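Local coordinates for protein myosin-I heavy chain (Dictyostelium discoideum, PDB 5EJY) that is an actin-based motor with ATPase activity, involved in early phagocytosis and adhesion, represented here by a MyTH4-FERM portion of its tail, at residues Val412-Gln417 with Lys425-Ala430; Asp464-Ile469 with Thr476-Thr481. One frame throughout, in Å; residues are numbered along the deposited sequence.

Both contacts are antiparallel hairpins in the last lobe of the FERM domain; that lobe's two antiparallel sheets and closing helix 484-499 are consistent with the PH-like F3 fold. Contact 1 pairs the first two strands of the four-stranded sheet and is the more buried; contact 2 joins the last two strands of the three-stranded sheet and is partly buried. Sulfur and aromatic packing dominates contact 1, whereas contact 2 adds a serine-glutamine bond on its more polar face. The hairpins meet directly: Phe-480 N and Glu-415 O lie 2.8 Å apart, a probable hydrogen bond, as do Thr-481 OG1 and Val-413 O. Helix 484-499 touches both, through Val-412 and Leu-429 in contact 1 and Val-467 and Ile-469 in contact 2.

Contact 1. Residues Val412-Gln417 with Lys425-Ala430; sequences VVCEHQ and KNFVLA
Strands 412-415 and 426-430 run antiparallel at 141° with their axes 4.7 Å apart, Val-412 with Leu-429 and Cys-414 with Phe-427 forming the hydrogen-bonded pairs, and His-416 N continuing the pattern to Lys-425 O. Cys-414 and Phe-427 carry the side-chain contact. The CB of Cys-414 sits over one face of the Phe-427 ring, offset toward its rim and 3.5 Å from both CE2 and CZ, a CH-pi contact. CG of Phe-427 lies between the backbone N and the carbonyl carbon (chi1 57°), and the far rim of the ring comes close to the other strand. The sulfur of Cys-414 approaches the ring obliquely and also packs on Leu-429, with SG 3.7 Å from CG. In this PH-like lobe the face bearing Cys-414, Phe-427 and Leu-429 looks into the interior, where Ala-479, Ile-438 and Leu-487 add to the packing. CE1 of Phe-427 also meets the edge of the His-416 ring in its plane, 3.7 Å from CD2, the two ring planes being 46° apart. That imidazole is held at both nitrogens, ND1 by Ser-418 N and NE2 by Tyr-423 O. On the opposite face of the sheet, Glu-415 and Asn-426 lie side by side, pointing the same way, and a water lies within hydrogen-bonding distance of both Asn-426 OD1 (2.8 Å) and Cys-414 O.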
ATOM      1  N   VAL A 412     -19.657  -0.725   2.844  1.00 22.65           N
ATOM      2  CA  VAL A 412     -19.002  -0.212   4.042  1.00 21.95           C
ATOM      3  C   VAL A 412     -19.861  -0.532   5.266  1.00 28.35           C
ATOM      4  O   VAL A 412     -21.035  -0.155   5.321  1.00 26.23           O
ATOM      5  CB  VAL A 412     -18.800   1.319   3.974  1.00 24.89           C
ATOM      6  CG1 VAL A 412     -18.059   1.818   5.217  1.00 26.24           C
ATOM      7  CG2 VAL A 412     -18.048   1.715   2.702  1.00 27.99           C
ATOM      8  N   VAL A 413     -19.281  -1.222   6.240  1.00 25.05           N
ATOM      9  CA  VAL A 413     -19.992  -1.548   7.482  1.00 26.16           C
ATOM     10  C   VAL A 413     -19.946  -0.348   8.426  1.00 26.87           C
ATOM     11  O   VAL A 413     -18.867   0.171   8.731  1.00 25.97           O
ATOM     12  CB  VAL A 413     -19.373  -2.776   8.182  1.00 30.11           C
ATOM     13  CG1 VAL A 413     -20.070  -3.058   9.523  1.00 29.81           C
ATOM     14  CG2 VAL A 413     -19.435  -3.995   7.275  1.00 27.64           C
ATOM     15  N   CYS A 414     -21.117   0.095   8.889  1.00 26.61           N
ATOM     16  CA  CYS A 414     -21.195   1.279   9.724  1.00 22.86           C
ATOM     17  C   CYS A 414     -22.078   1.096  10.955  1.00 26.05           C
ATOM     18  O   CYS A 414     -22.838   0.131  11.075  1.00 24.44           O
ATOM     19  CB  CYS A 414     -21.742   2.477   8.937  1.00 26.92           C
ATOM     20  SG  CYS A 414     -20.831   2.919   7.466  1.00 26.65           S
ATOM     21  N   GLU A 415     -21.974   2.060  11.855  1.00 28.69           N
ATOM     22  CA  GLU A 415     -22.938   2.182  12.938  1.00 28.97           C
ATOM     23  C   GLU A 415     -23.141   3.656  13.249  1.00 28.03           C
ATOM     24  O   GLU A 415     -22.345   4.504  12.848  1.00 27.06           O
ATOM     25  CB  GLU A 415     -22.473   1.404  14.166  1.00 34.06           C
ATOM     26  CG  GLU A 415     -21.178   1.894  14.771  1.00 42.26           C
ATOM     27  CD  GLU A 415     -20.614   0.907  15.779  1.00 53.46           C
ATOM     28  OE1 GLU A 415     -20.639  -0.312  15.493  1.00 55.54           O
ATOM     29  OE2 GLU A 415     -20.158   1.345  16.856  1.00 50.59           O
ATOM     30  N   HIS A 416     -24.226   3.976  13.945  1.00 30.87           N
ATOM     31  CA  HIS A 416     -24.469   5.355  14.321  1.00 25.67           C
ATOM     32  C   HIS A 416     -24.961   5.396  15.769  1.00 30.44           C
ATOM     33  O   HIS A 416     -25.345   4.368  16.337  1.00 27.37           O
ATOM     34  CB  HIS A 416     -25.468   6.033  13.378  1.00 28.17           C
ATOM     35  CG  HIS A 416     -26.898   5.686  13.653  1.00 32.44           C
ATOM     36  ND1 HIS A 416     -27.653   6.341  14.605  1.00 38.71           N
ATOM     37  CD2 HIS A 416     -27.708   4.746  13.111  1.00 33.21           C
ATOM     38  CE1 HIS A 416     -28.868   5.822  14.632  1.00 36.51           C
ATOM     39  NE2 HIS A 416     -28.928   4.853  13.735  1.00 40.21           N
ATOM     40  N   GLN A 417     -24.918   6.581  16.351  1.00 29.39           N
ATOM     41  CA  GLN A 417     -25.290   6.760  17.751  1.00 34.96           C
ATOM     42  C   GLN A 417     -26.333   7.851  17.900  1.00 33.27           C
ATOM     43  O   GLN A 417     -26.391   8.510  18.933  1.00 35.54           O
ATOM     44  CB  GLN A 417     -24.054   7.142  18.566  1.00 34.39           C
ATOM     45  CG  GLN A 417     -22.909   6.166  18.441  1.00 41.19           C
ATOM     46  CD  GLN A 417     -21.757   6.496  19.367  1.00 49.01           C
ATOM     47  OE1 GLN A 417     -21.506   7.665  19.685  1.00 46.37           O
ATOM     48  NE2 GLN A 417     -21.049   5.462  19.811  1.00 52.00           N
ATOM     49  N   LYS A 425     -29.014   0.828  14.603  1.00 35.41           N
ATOM     50  CA  LYS A 425     -27.680   1.238  15.021  1.00 37.23           C
ATOM     51  C   LYS A 425     -26.619   0.703  14.076  1.00 33.76           C
ATOM     52  O   LYS A 425     -25.636   1.385  13.780  1.00 32.44           O
ATOM     53  CB  LYS A 425     -27.371   0.736  16.432  1.00 39.92           C
ATOM     54  CG  LYS A 425     -25.876   0.592  16.695  1.00 46.10           C
ATOM     55  CD  LYS A 425     -25.561   0.052  18.082  1.00 55.18           C
ATOM     56  CE  LYS A 425     -24.062  -0.195  18.222  1.00 60.06           C
ATOM     57  NZ  LYS A 425     -23.701  -0.776  19.546  1.00 65.49           N
ATOM     58  N   ASN A 426     -26.808  -0.535  13.637  1.00 35.82           N
ATOM     59  CA  ASN A 426     -25.879  -1.164  12.712  1.00 34.69           C
ATOM     60  C   ASN A 426     -26.490  -1.205  11.328  1.00 35.21           C
ATOM     61  O   ASN A 426     -27.609  -1.679  11.144  1.00 33.89           O
ATOM     62  CB  ASN A 426     -25.513  -2.573  13.181  1.00 39.49           C
ATOM     63  CG  ASN A 426     -24.958  -2.589  14.589  1.00 41.28           C
ATOM     64  OD1 ASN A 426     -23.760  -2.391  14.805  1.00 42.00           O
ATOM     65  ND2 ASN A 426     -25.830  -2.823  15.561  1.00 44.90           N
ATOM     66  N   PHE A 427     -25.760  -0.686  10.348  1.00 32.01           N
ATOM     67  CA  PHE A 427     -26.257  -0.669   8.989  1.00 23.85           C
ATOM     68  C   PHE A 427     -25.077  -0.788   8.019  1.00 25.45           C
ATOM     69  O   PHE A 427     -23.915  -0.829   8.433  1.00 24.28           O
ATOM     70  CB  PHE A 427     -27.037   0.621   8.724  1.00 23.03           C
ATOM     71  CG  PHE A 427     -26.241   1.879   8.978  1.00 25.39           C
ATOM     72  CD1 PHE A 427     -26.094   2.374  10.264  1.00 29.11           C
ATOM     73  CD2 PHE A 427     -25.634   2.558   7.931  1.00 23.48           C
ATOM     74  CE1 PHE A 427     -25.358   3.530  10.504  1.00 28.42           C
ATOM     75  CE2 PHE A 427     -24.893   3.709   8.155  1.00 24.23           C
ATOM     76  CZ  PHE A 427     -24.754   4.201   9.450  1.00 27.65           C
ATOM     77  N   VAL A 428     -25.394  -0.841   6.737  1.00 24.21           N
ATOM     78  CA  VAL A 428     -24.370  -0.930   5.697  1.00 23.03           C
ATOM     79  C   VAL A 428     -24.580   0.285   4.814  1.00 26.24           C
ATOM     80  O   VAL A 428     -25.719   0.658   4.521  1.00 25.09           O
ATOM     81  CB  VAL A 428     -24.544  -2.219   4.876  1.00 24.99           C
ATOM     82  CG1 VAL A 428     -23.756  -2.156   3.558  1.00 23.00           C
ATOM     83  CG2 VAL A 428     -24.130  -3.442   5.701  1.00 30.76           C
ATOM     84  N   LEU A 429     -23.499   0.953   4.441  1.00 21.77           N
ATOM     85  CA  LEU A 429     -23.589   1.921   3.358  1.00 21.46           C
ATOM     86  C   LEU A 429     -23.204   1.198   2.076  1.00 27.27           C
ATOM     87  O   LEU A 429     -22.113   0.629   1.971  1.00 25.70           O
ATOM     88  CB  LEU A 429     -22.688   3.128   3.598  1.00 24.56           C
ATOM     89  CG  LEU A 429     -23.125   4.044   4.743  1.00 26.35           C
ATOM     90  CD1 LEU A 429     -22.241   5.283   4.840  1.00 22.94           C
ATOM     91  CD2 LEU A 429     -24.592   4.453   4.548  1.00 26.50           C
ATOM     92  N   ALA A 430     -24.119   1.183   1.119  1.00 21.78           N
ATOM     93  CA  ALA A 430     -23.856   0.571  -0.173  1.00 24.62           C
ATOM     94  C   ALA A 430     -23.798   1.691  -1.201  1.00 28.27           C
ATOM     95  O   ALA A 430     -24.824   2.295  -1.523  1.00 27.65           O
ATOM     96  CB  ALA A 430     -24.958  -0.430  -0.512  1.00 24.26           C
TER
HETATM   97  O   HOH W   1     -21.919  -2.315  12.687  1.00 41.25           O

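Contact 2. Residues Asp464-Ile469 with Thr476-Thr481; sequences DKSVSI and TLQAFT
The ring of Phe-480 is approached obliquely by Ser-466 CB, 3.6 Å from its CD1, and by the carbonyl oxygen of Lys-465, while the amide of Gln-478 has Ser-466 OG close to its plane. NE2 of Gln-478 donates to Ser-466 OG over 2.9 Å in a nearly straight bond (165° at the hydrogen). CG of Gln-478 is anti to the backbone N (chi1 -179°), 3.6 Å from Ser-466 CB; the chain beyond it is extended. Ser-466 OG is also bonded to Asp-463 OD1, so two groups fix its position. An alanine in place of Gln-478 would probably leave Ser-466 OG without its amide donor and open a gap beside Ser-466 CB. Ser-468, on the same face as Ser-466, meets CG2 of Thr-476 through its CB at 3.6 Å. The reverse face is apolar: CD1 of Ile-469 reaches Ala-479 CB at 4.2 Å, and Val-467 and Leu-477 point to that side too, with helix 484-499 packed against Val-467 and Ile-469. Paired bonds join Val-467 to Ala-479 and Ile-469 to Leu-477, and Thr-481 N adds one more to Lys-465 O over 3.0 Å. Such an amphipathic antiparallel hairpin, its apolar face packed against both helix 484-499 and the first hairpin, is consistent with the PH-like F3 lobe of FERM domains.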
ATOM      1  N   ASP A 464     -11.380  10.608  12.714  1.00 29.41           N
ATOM      2  CA  ASP A 464     -10.647   9.345  12.770  1.00 32.61           C
ATOM      3  C   ASP A 464     -11.565   8.140  12.680  1.00 31.46           C
ATOM      4  O   ASP A 464     -11.141   7.054  12.272  1.00 32.62           O
ATOM      5  CB  ASP A 464      -9.840   9.262  14.068  1.00 42.57           C
ATOM      6  CG  ASP A 464      -8.713  10.269  14.108  1.00 42.60           C
ATOM      7  OD1 ASP A 464      -8.184  10.583  13.021  1.00 41.88           O
ATOM      8  OD2 ASP A 464      -8.365  10.751  15.211  1.00 40.21           O
ATOM      9  N   LYS A 465     -12.825   8.330  13.065  1.00 28.36           N
ATOM     10  CA  LYS A 465     -13.737   7.204  13.237  1.00 30.06           C
ATOM     11  C   LYS A 465     -15.063   7.306  12.487  1.00 26.58           C
ATOM     12  O   LYS A 465     -15.866   6.384  12.529  1.00 24.42           O
ATOM     13  CB  LYS A 465     -14.024   6.997  14.726  1.00 32.15           C
ATOM     14  CG  LYS A 465     -12.807   6.535  15.521  1.00 36.52           C
ATOM     15  CD  LYS A 465     -13.149   6.316  16.982  1.00 36.27           C
ATOM     16  CE  LYS A 465     -14.123   5.165  17.160  1.00 42.39           C
ATOM     17  NZ  LYS A 465     -14.491   4.966  18.589  1.00 40.75           N
ATOM     18  N   SER A 466     -15.303   8.417  11.803  1.00 28.31           N
ATOM     19  CA  SER A 466     -16.613   8.607  11.193  1.00 29.13           C
ATOM     20  C   SER A 466     -16.566   9.509   9.977  1.00 28.38           C
ATOM     21  O   SER A 466     -15.588  10.220   9.750  1.00 26.76           O
ATOM     22  CB  SER A 466     -17.574   9.221  12.218  1.00 24.34           C
ATOM     23  OG  SER A 466     -17.199  10.566  12.491  1.00 27.64           O
ATOM     24  N   VAL A 467     -17.640   9.468   9.198  1.00 26.11           N
ATOM     25  CA  VAL A 467     -17.865  10.440   8.139  1.00 23.60           C
ATOM     26  C   VAL A 467     -19.270  10.993   8.355  1.00 24.17           C
ATOM     27  O   VAL A 467     -20.211  10.242   8.596  1.00 25.95           O
ATOM     28  CB  VAL A 467     -17.776   9.814   6.736  1.00 23.58           C
ATOM     29  CG1 VAL A 467     -18.005  10.879   5.657  1.00 24.48           C
ATOM     30  CG2 VAL A 467     -16.404   9.137   6.531  1.00 21.83           C
ATOM     31  N   SER A 468     -19.397  12.304   8.255  1.00 23.20           N
ATOM     32  CA  SER A 468     -20.680  12.968   8.441  1.00 27.34           C
ATOM     33  C   SER A 468     -21.337  13.258   7.098  1.00 24.63           C
ATOM     34  O   SER A 468     -20.840  14.050   6.296  1.00 29.89           O
ATOM     35  CB  SER A 468     -20.482  14.240   9.258  1.00 26.52           C
ATOM     36  OG  SER A 468     -20.190  13.879  10.597  1.00 28.23           O
ATOM     37  N   ILE A 469     -22.448  12.583   6.856  1.00 23.89           N
ATOM     38  CA  ILE A 469     -23.109  12.639   5.567  1.00 27.65           C
ATOM     39  C   ILE A 469     -24.406  13.423   5.714  1.00 30.16           C
ATOM     40  O   ILE A 469     -25.148  13.219   6.669  1.00 25.70           O
ATOM     41  CB  ILE A 469     -23.407  11.222   5.077  1.00 28.34           C
ATOM     42  CG1 ILE A 469     -22.087  10.495   4.767  1.00 31.69           C
ATOM     43  CG2 ILE A 469     -24.309  11.244   3.865  1.00 35.63           C
ATOM     44  CD1 ILE A 469     -22.106   9.052   5.213  1.00 33.00           C
ATOM     45  N   THR A 476     -27.640  15.578   9.791  1.00 28.58           N
ATOM     46  CA  THR A 476     -26.385  14.856   9.570  1.00 29.60           C
ATOM     47  C   THR A 476     -26.454  13.437  10.105  1.00 27.19           C
ATOM     48  O   THR A 476     -26.944  13.201  11.205  1.00 25.12           O
ATOM     49  CB  THR A 476     -25.228  15.597  10.242  1.00 31.19           C
ATOM     50  OG1 THR A 476     -25.020  16.842   9.567  1.00 34.65           O
ATOM     51  CG2 THR A 476     -23.947  14.772  10.200  1.00 30.31           C
ATOM     52  N   LEU A 477     -25.999  12.483   9.301  1.00 26.56           N
ATOM     53  CA  LEU A 477     -25.815  11.129   9.776  1.00 27.28           C
ATOM     54  C   LEU A 477     -24.320  10.977  10.017  1.00 27.81           C
ATOM     55  O   LEU A 477     -23.533  11.077   9.080  1.00 26.51           O
ATOM     56  CB  LEU A 477     -26.275  10.109   8.730  1.00 25.65           C
ATOM     57  CG  LEU A 477     -25.799   8.659   8.926  1.00 27.77           C
ATOM     58  CD1 LEU A 477     -26.218   8.077  10.267  1.00 27.45           C
ATOM     59  CD2 LEU A 477     -26.290   7.763   7.789  1.00 28.61           C
ATOM     60  N   GLN A 478     -23.922  10.796  11.273  1.00 26.73           N
ATOM     61  CA  GLN A 478     -22.511  10.594  11.569  1.00 25.48           C
ATOM     62  C   GLN A 478     -22.275   9.104  11.564  1.00 25.27           C
ATOM     63  O   GLN A 478     -22.562   8.402  12.547  1.00 23.59           O
ATOM     64  CB  GLN A 478     -22.085  11.219  12.903  1.00 25.60           C
ATOM     65  CG  GLN A 478     -20.590  11.025  13.177  1.00 24.12           C
ATOM     66  CD  GLN A 478     -20.121  11.697  14.444  1.00 29.66           C
ATOM     67  OE1 GLN A 478     -20.920  12.033  15.311  1.00 26.69           O
ATOM     68  NE2 GLN A 478     -18.811  11.898  14.556  1.00 27.14           N
ATOM     69  N   ALA A 479     -21.806   8.618  10.418  1.00 25.45           N
ATOM     70  CA  ALA A 479     -21.586   7.195  10.213  1.00 23.67           C
ATOM     71  C   ALA A 479     -20.213   6.779  10.723  1.00 27.60           C
ATOM     72  O   ALA A 479     -19.194   7.141  10.138  1.00 23.26           O
ATOM     73  CB  ALA A 479     -21.716   6.839   8.718  1.00 24.39           C
ATOM     74  N   PHE A 480     -20.198   6.014  11.810  1.00 25.10           N
ATOM     75  CA  PHE A 480     -18.965   5.455  12.342  1.00 24.41           C
ATOM     76  C   PHE A 480     -18.586   4.208  11.571  1.00 23.53           C
ATOM     77  O   PHE A 480     -19.428   3.374  11.264  1.00 25.39           O
ATOM     78  CB  PHE A 480     -19.106   5.130  13.829  1.00 26.02           C
ATOM     79  CG  PHE A 480     -19.282   6.353  14.680  1.00 26.30           C
ATOM     80  CD1 PHE A 480     -18.181   7.106  15.064  1.00 27.35           C
ATOM     81  CD2 PHE A 480     -20.543   6.781  15.039  1.00 25.12           C
ATOM     82  CE1 PHE A 480     -18.331   8.244  15.829  1.00 30.15           C
ATOM     83  CE2 PHE A 480     -20.705   7.930  15.818  1.00 28.20           C
ATOM     84  CZ  PHE A 480     -19.598   8.656  16.212  1.00 26.29           C
ATOM     85  N   THR A 481     -17.302   4.082  11.266  1.00 25.78           N
ATOM     86  CA  THR A 481     -16.841   2.948  10.485  1.00 25.02           C
ATOM     87  C   THR A 481     -15.359   2.752  10.750  1.00 26.05           C
ATOM     88  O   THR A 481     -14.646   3.713  11.043  1.00 26.15           O
ATOM     89  CB  THR A 481     -17.111   3.165   8.981  1.00 26.67           C
ATOM     90  OG1 THR A 481     -16.788   1.970   8.260  1.00 30.21           O
ATOM     91  CG2 THR A 481     -16.288   4.344   8.436  1.00 26.33           C
TER